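Local coordinates for adenylosuccinate lyase (Francisella tularensis subsp. tularensis SCHU S4, PDB 4EEI), which probably catalyses the release of fumarate from adenylosuccinate and from the succinyl-carboxamide intermediate SAICAR in purine nucleotide biosynthesis, at residues A29-R37 with L190-I201. Sequence-based numbering, arbitrary orientation.
With EDO (1,2-ethanediol), chain Y.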
ATOM      1  N   ALA B  29      33.423  19.457  -4.757  1.00 28.26           N
ATOM      2  CA  ALA B  29      33.741  18.610  -5.908  1.00 32.21           C
ATOM      3  C   ALA B  29      33.551  19.371  -7.222  1.00 33.03           C
ATOM      4  O   ALA B  29      34.435  19.362  -8.090  1.00 27.16           O
ATOM      5  CB  ALA B  29      32.906  17.339  -5.892  1.00 24.67           C
ATOM      6  N   ILE B  30      32.402  20.027  -7.382  1.00 25.58           N
ATOM      7  CA  ILE B  30      32.172  20.807  -8.595  1.00 25.87           C
ATOM      8  C   ILE B  30      33.078  22.047  -8.617  1.00 27.90           C
ATOM      9  O   ILE B  30      33.571  22.449  -9.673  1.00 28.36           O
ATOM     10  CB  ILE B  30      30.674  21.174  -8.782  1.00 32.27           C
ATOM     11  CG1 ILE B  30      30.453  21.840 -10.142  1.00 32.45           C
ATOM     12  CG2 ILE B  30      30.172  22.073  -7.655  1.00 29.58           C
ATOM     13  CD1 ILE B  30      30.864  20.962 -11.307  1.00 32.59           C
ATOM     14  N   LEU B  31      33.331  22.636  -7.454  1.00 28.97           N
ATOM     15  CA  LEU B  31      34.193  23.819  -7.397  1.00 29.43           C
ATOM     16  C   LEU B  31      35.605  23.470  -7.854  1.00 30.59           C
ATOM     17  O   LEU B  31      36.234  24.232  -8.587  1.00 32.31           O
ATOM     18  CB  LEU B  31      34.215  24.417  -5.985  1.00 30.60           C
ATOM     19  CG  LEU B  31      35.034  25.692  -5.760  1.00 31.59           C
ATOM     20  CD1 LEU B  31      34.506  26.853  -6.585  1.00 31.85           C
ATOM     21  CD2 LEU B  31      35.057  26.067  -4.274  1.00 32.22           C
ATOM     22  N   GLU B  32      36.097  22.309  -7.431  1.00 34.24           N
ATOM     23  CA  GLU B  32      37.431  21.858  -7.822  1.00 34.39           C
ATOM     24  C   GLU B  32      37.471  21.565  -9.321  1.00 32.63           C
ATOM     25  O   GLU B  32      38.437  21.896 -10.009  1.00 32.86           O
ATOM     26  CB  GLU B  32      37.836  20.613  -7.016  1.00 35.18           C
ATOM     27  CG  GLU B  32      39.185  20.016  -7.418  1.00 39.18           C
ATOM     28  CD  GLU B  32      39.640  18.882  -6.507  1.00 46.05           C
ATOM     29  OE1 GLU B  32      39.107  18.748  -5.381  1.00 42.76           O
ATOM     30  OE2 GLU B  32      40.539  18.122  -6.926  1.00 51.06           O
ATOM     31  N   ALA B  33      36.408  20.953  -9.832  1.00 30.54           N
ATOM     32  CA  ALA B  33      36.295  20.718 -11.270  1.00 30.08           C
ATOM     33  C   ALA B  33      36.403  22.037 -12.031  1.00 35.26           C
ATOM     34  O   ALA B  33      37.108  22.140 -13.041  1.00 38.04           O
ATOM     35  CB  ALA B  33      34.974  20.023 -11.585  1.00 28.46           C
ATOM     36  N   LEU B  34      35.709  23.052 -11.530  1.00 30.75           N
ATOM     37  CA  LEU B  34      35.651  24.337 -12.205  1.00 31.54           C
ATOM     38  C   LEU B  34      36.978  25.081 -12.161  1.00 33.34           C
ATOM     39  O   LEU B  34      37.135  26.097 -12.825  1.00 34.24           O
ATOM     40  CB  LEU B  34      34.522  25.190 -11.628  1.00 36.40           C
ATOM     41  CG  LEU B  34      33.121  24.723 -12.027  1.00 34.90           C
ATOM     42  CD1 LEU B  34      32.037  25.557 -11.353  1.00 33.52           C
ATOM     43  CD2 LEU B  34      32.962  24.768 -13.543  1.00 33.78           C
ATOM     44  N   GLU B  35      37.929  24.569 -11.390  1.00 33.95           N
ATOM     45  CA  GLU B  35      39.270  25.140 -11.364  1.00 35.81           C
ATOM     46  C   GLU B  35      39.994  24.925 -12.690  1.00 38.17           C
ATOM     47  O   GLU B  35      40.978  25.598 -12.987  1.00 38.38           O
ATOM     48  CB  GLU B  35      40.084  24.554 -10.210  1.00 43.49           C
ATOM     49  CG  GLU B  35      39.805  25.208  -8.866  1.00 45.13           C
ATOM     50  CD  GLU B  35      40.627  24.610  -7.741  1.00 51.70           C
ATOM     51  OE1 GLU B  35      41.657  23.966  -8.029  1.00 52.21           O
ATOM     52  OE2 GLU B  35      40.241  24.786  -6.567  1.00 53.29           O
ATOM     53  N   ASP B  36      39.498  23.982 -13.486  1.00 39.42           N
ATOM     54  CA  ASP B  36      39.998  23.785 -14.841  1.00 42.85           C
ATOM     55  C   ASP B  36      39.472  24.861 -15.784  1.00 45.03           C
ATOM     56  O   ASP B  36      39.878  24.935 -16.943  1.00 46.45           O
ATOM     57  CB  ASP B  36      39.611  22.400 -15.360  1.00 45.58           C
ATOM     58  CG  ASP B  36      40.506  21.304 -14.820  1.00 52.62           C
ATOM     59  OD1 ASP B  36      41.381  21.606 -13.983  1.00 57.08           O
ATOM     60  OD2 ASP B  36      40.336  20.140 -15.233  1.00 52.29           O
ATOM     61  N   ARG B  37      38.567  25.692 -15.281  1.00 41.66           N
ATOM     62  CA  ARG B  37      38.051  26.816 -16.050  1.00 44.12           C
ATOM     63  C   ARG B  37      38.332  28.138 -15.345  1.00 43.40           C
ATOM     64  O   ARG B  37      39.448  28.650 -15.396  1.00 45.13           O
ATOM     65  CB  ARG B  37      36.552  26.653 -16.298  1.00 43.39           C
ATOM     66  CG  ARG B  37      36.184  25.352 -16.991  1.00 42.99           C
ATOM     67  CD  ARG B  37      35.154  25.579 -18.083  1.00 47.59           C
ATOM     68  NE  ARG B  37      33.811  25.209 -17.648  1.00 46.18           N
ATOM     69  CZ  ARG B  37      32.743  25.987 -17.783  1.00 46.74           C
ATOM     70  NH1 ARG B  37      31.559  25.571 -17.358  1.00 39.08           N
ATOM     71  NH2 ARG B  37      32.859  27.183 -18.343  1.00 48.77           N
ATOM     72  N   LEU B 190      27.386  25.061 -16.578  1.00 29.51           N
ATOM     73  CA  LEU B 190      28.277  23.918 -16.436  1.00 30.54           C
ATOM     74  C   LEU B 190      28.390  23.155 -17.752  1.00 34.57           C
ATOM     75  O   LEU B 190      27.594  23.367 -18.664  1.00 34.48           O
ATOM     76  CB  LEU B 190      27.753  22.990 -15.344  1.00 30.36           C
ATOM     77  CG  LEU B 190      27.473  23.675 -14.008  1.00 33.15           C
ATOM     78  CD1 LEU B 190      26.850  22.695 -13.003  1.00 31.10           C
ATOM     79  CD2 LEU B 190      28.749  24.275 -13.457  1.00 32.21           C
ATOM     80  N   THR B 191      29.389  22.280 -17.851  1.00 31.39           N
ATOM     81  CA  THR B 191      29.570  21.437 -19.032  1.00 31.41           C
ATOM     82  C   THR B 191      29.532  19.994 -18.567  1.00 31.59           C
ATOM     83  O   THR B 191      29.723  19.728 -17.379  1.00 28.86           O
ATOM     84  CB  THR B 191      30.930  21.674 -19.711  1.00 33.50           C
ATOM     85  OG1 THR B 191      31.981  21.273 -18.826  1.00 35.50           O
ATOM     86  CG2 THR B 191      31.113  23.146 -20.116  1.00 35.73           C
ATOM     87  N   THR B 192      29.309  19.054 -19.485  1.00 28.36           N
ATOM     88  CA  THR B 192      29.331  17.640 -19.088  1.00 27.79           C
ATOM     89  C   THR B 192      30.726  17.214 -18.621  1.00 26.14           C
ATOM     90  O   THR B 192      30.869  16.290 -17.823  1.00 25.55           O
ATOM     91  CB  THR B 192      28.830  16.703 -20.196  1.00 32.30           C
ATOM     92  OG1 THR B 192      29.515  16.998 -21.419  1.00 32.04           O
ATOM     93  CG2 THR B 192      27.319  16.863 -20.389  1.00 31.28           C
ATOM     94  N   GLU B 193      31.752  17.895 -19.119  1.00 31.58           N
ATOM     95  CA  GLU B 193      33.116  17.647 -18.673  1.00 31.63           C
ATOM     96  C   GLU B 193      33.299  18.042 -17.201  1.00 29.80           C
ATOM     97  O   GLU B 193      33.930  17.307 -16.425  1.00 30.97           O
ATOM     98  CB  GLU B 193      34.101  18.416 -19.555  1.00 34.15           C
ATOM     99  CG  GLU B 193      35.562  18.229 -19.170  1.00 45.52           C
ATOM    100  CD  GLU B 193      36.510  19.075 -20.023  1.00 58.67           C
ATOM    101  OE1 GLU B 193      36.404  20.322 -19.985  1.00 60.56           O
ATOM    102  OE2 GLU B 193      37.360  18.488 -20.729  1.00 62.95           O
ATOM    103  N   ASP B 194      32.757  19.199 -16.813  1.00 31.21           N
ATOM    104  CA  ASP B 194      32.816  19.613 -15.409  1.00 30.91           C
ATOM    105  C   ASP B 194      32.111  18.593 -14.542  1.00 32.92           C
ATOM    106  O   ASP B 194      32.639  18.141 -13.526  1.00 28.03           O
ATOM    107  CB  ASP B 194      32.126  20.958 -15.200  1.00 33.48           C
ATOM    108  CG  ASP B 194      32.748  22.071 -15.999  1.00 42.59           C
ATOM    109  OD1 ASP B 194      33.975  22.037 -16.223  1.00 44.70           O
ATOM    110  OD2 ASP B 194      31.994  22.991 -16.396  1.00 44.63           O
ATOM    111  N   GLU B 195      30.897  18.252 -14.952  1.00 25.02           N
ATOM    112  CA  GLU B 195      30.083  17.292 -14.225  1.00 23.75           C
ATOM    113  C   GLU B 195      30.835  15.986 -14.022  1.00 23.91           C
ATOM    114  O   GLU B 195      30.879  15.448 -12.920  1.00 24.41           O
ATOM    115  CB  GLU B 195      28.793  17.034 -14.997  1.00 25.06           C
ATOM    116  CG  GLU B 195      27.898  16.010 -14.346  1.00 23.69           C
ATOM    117  CD  GLU B 195      26.593  15.843 -15.089  1.00 25.14           C
ATOM    118  OE1 GLU B 195      26.633  15.707 -16.334  1.00 26.96           O
ATOM    119  OE2 GLU B 195      25.533  15.825 -14.426  1.00 27.29           O
ATOM    120  N   LYS B 196      31.450  15.494 -15.092  1.00 25.82           N
ATOM    121  CA  LYS B 196      32.175  14.223 -15.050  1.00 26.21           C
ATOM    122  C   LYS B 196      33.375  14.268 -14.088  1.00 29.13           C
ATOM    123  O   LYS B 196      33.621  13.318 -13.331  1.00 30.12           O
ATOM    124  CB  LYS B 196      32.640  13.866 -16.470  1.00 27.63           C
ATOM    125  CG  LYS B 196      33.192  12.457 -16.619  1.00 35.78           C
ATOM    126  CD  LYS B 196      32.133  11.433 -16.250  1.00 43.33           C
ATOM    127  CE  LYS B 196      32.632  10.015 -16.473  1.00 50.74           C
ATOM    128  NZ  LYS B 196      33.905   9.742 -15.748  1.00 56.04           N
ATOM    129  N   LYS B 197      34.126  15.367 -14.119  1.00 26.54           N
ATOM    130  CA  LYS B 197      35.268  15.522 -13.215  1.00 31.80           C
ATOM    131  C   LYS B 197      34.811  15.538 -11.760  1.00 30.63           C
ATOM    132  O   LYS B 197      35.393  14.879 -10.899  1.00 29.62           O
ATOM    133  CB  LYS B 197      36.044  16.801 -13.537  1.00 33.17           C
ATOM    134  CG  LYS B 197      36.798  16.762 -14.857  1.00 43.51           C
ATOM    135  CD  LYS B 197      37.439  18.118 -15.163  1.00 50.11           C
ATOM    136  CE  LYS B 197      38.089  18.136 -16.541  1.00 52.73           C
ATOM    137  NZ  LYS B 197      38.343  19.533 -17.004  1.00 54.81           N
ATOM    138  N   ALA B 198      33.755  16.292 -11.492  1.00 28.56           N
ATOM    139  CA  ALA B 198      33.217  16.386 -10.142  1.00 28.11           C
ATOM    140  C   ALA B 198      32.708  15.027  -9.665  1.00 28.63           C
ATOM    141  O   ALA B 198      32.917  14.649  -8.514  1.00 25.68           O
ATOM    142  CB  ALA B 198      32.106  17.415 -10.094  1.00 28.00           C
ATOM    143  N   ALA B 199      32.019  14.302 -10.547  1.00 26.74           N
ATOM    144  CA  ALA B 199      31.521  12.963 -10.218  1.00 27.14           C
ATOM    145  C   ALA B 199      32.667  12.000  -9.921  1.00 29.75           C
ATOM    146  O   ALA B 199      32.571  11.168  -9.008  1.00 28.58           O
ATOM    147  CB  ALA B 199      30.640  12.426 -11.342  1.00 26.08           C
ATOM    148  N   ASP B 200      33.753  12.112 -10.685  1.00 27.88           N
ATOM    149  CA  ASP B 200      34.928  11.267 -10.458  1.00 31.44           C
ATOM    150  C   ASP B 200      35.573  11.544  -9.096  1.00 32.33           C
ATOM    151  O   ASP B 200      36.082  10.634  -8.437  1.00 30.24           O
ATOM    152  CB  ASP B 200      35.968  11.460 -11.567  1.00 35.28           C
ATOM    153  CG  ASP B 200      35.576  10.779 -12.870  1.00 43.71           C
ATOM    154  OD1 ASP B 200      34.643   9.945 -12.864  1.00 44.43           O
ATOM    155  OD2 ASP B 200      36.218  11.078 -13.903  1.00 46.92           O
ATOM    156  N   ILE B 201      35.553  12.805  -8.679  1.00 31.35           N
ATOM    157  CA  ILE B 201      36.045  13.161  -7.347  1.00 30.80           C
ATOM    158  C   ILE B 201      35.184  12.500  -6.267  1.00 29.80           C
ATOM    159  O   ILE B 201      35.696  12.017  -5.254  1.00 28.87           O
ATOM    160  CB  ILE B 201      36.102  14.696  -7.163  1.00 28.37           C
ATOM    161  CG1 ILE B 201      37.276  15.276  -7.962  1.00 29.21           C
ATOM    162  CG2 ILE B 201      36.262  15.067  -5.697  1.00 31.02           C
ATOM    163  CD1 ILE B 201      37.194  16.771  -8.173  1.00 32.23           C
TER
HETATM  164  C1  EDO Y 513      42.577  26.279 -17.496  1.00 79.90           C
HETATM  165  O1  EDO Y 513      42.705  26.412 -16.074  1.00 80.28           O
HETATM  166  C2  EDO Y 513      41.617  27.341 -18.023  1.00 80.72           C
HETATM  167  O2  EDO Y 513      42.013  28.627 -17.528  1.00 81.89           O
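Arg-37 grips the carboxylate of Asp-194 side-on, in a salt bridge that sends two nitrogens to one oxygen. Arg-37 NH1 lies 2.8 Å from Asp-194 OD2, and Arg-37 NE donates to the same oxygen at 3.1 Å. The guanidinium and carboxylate planes are only 7° apart. The arginine chain, bent at chi2 and chi3, brings one guanidinium face against CG2 of Thr-191, while NH1 also binds the carbonyl of Ile-189. Asp-194 OD2 takes a third bond from Thr-191 N, above the carboxylate plane; in return Asp-194 N donates to Thr-191 OG1 at 3.0 Å, completing a capping box at the start of helix 192-202. Leu-190 O accepts from Lys-420 of a second subunit, so this corner also meets a subunit interface. A second salt bridge joins the extended Lys-197 to Asp-36, NZ meeting the anti lone pair of OD2 at 2.7 Å; Asp-36 OD1 pairs with Lys-41.

The axes of 29-33 and 192-201 approach to 8.0 Å, with N-to-C directions 127° apart, and alanines at the interface allow this close packing. Ala-33 CB sits 3.6 Å from Asp-194 O, and Ala-198 CB faces Ala-29 O and Ile-30 CA. Ile-30 turns CG1 anti to its N (chi1 -173°), which carries CD1 to within 3.9 Å of Ala-198 CB. Ile-201 CD1 lies against the Glu-32 carboxylate, and Leu-34 crosses Leu-190 at about a right angle.

With three donors on OD2, Asp-194 probably stays ionised, tying the loop residue Arg-37 to the N-terminal cap of helix 192-202.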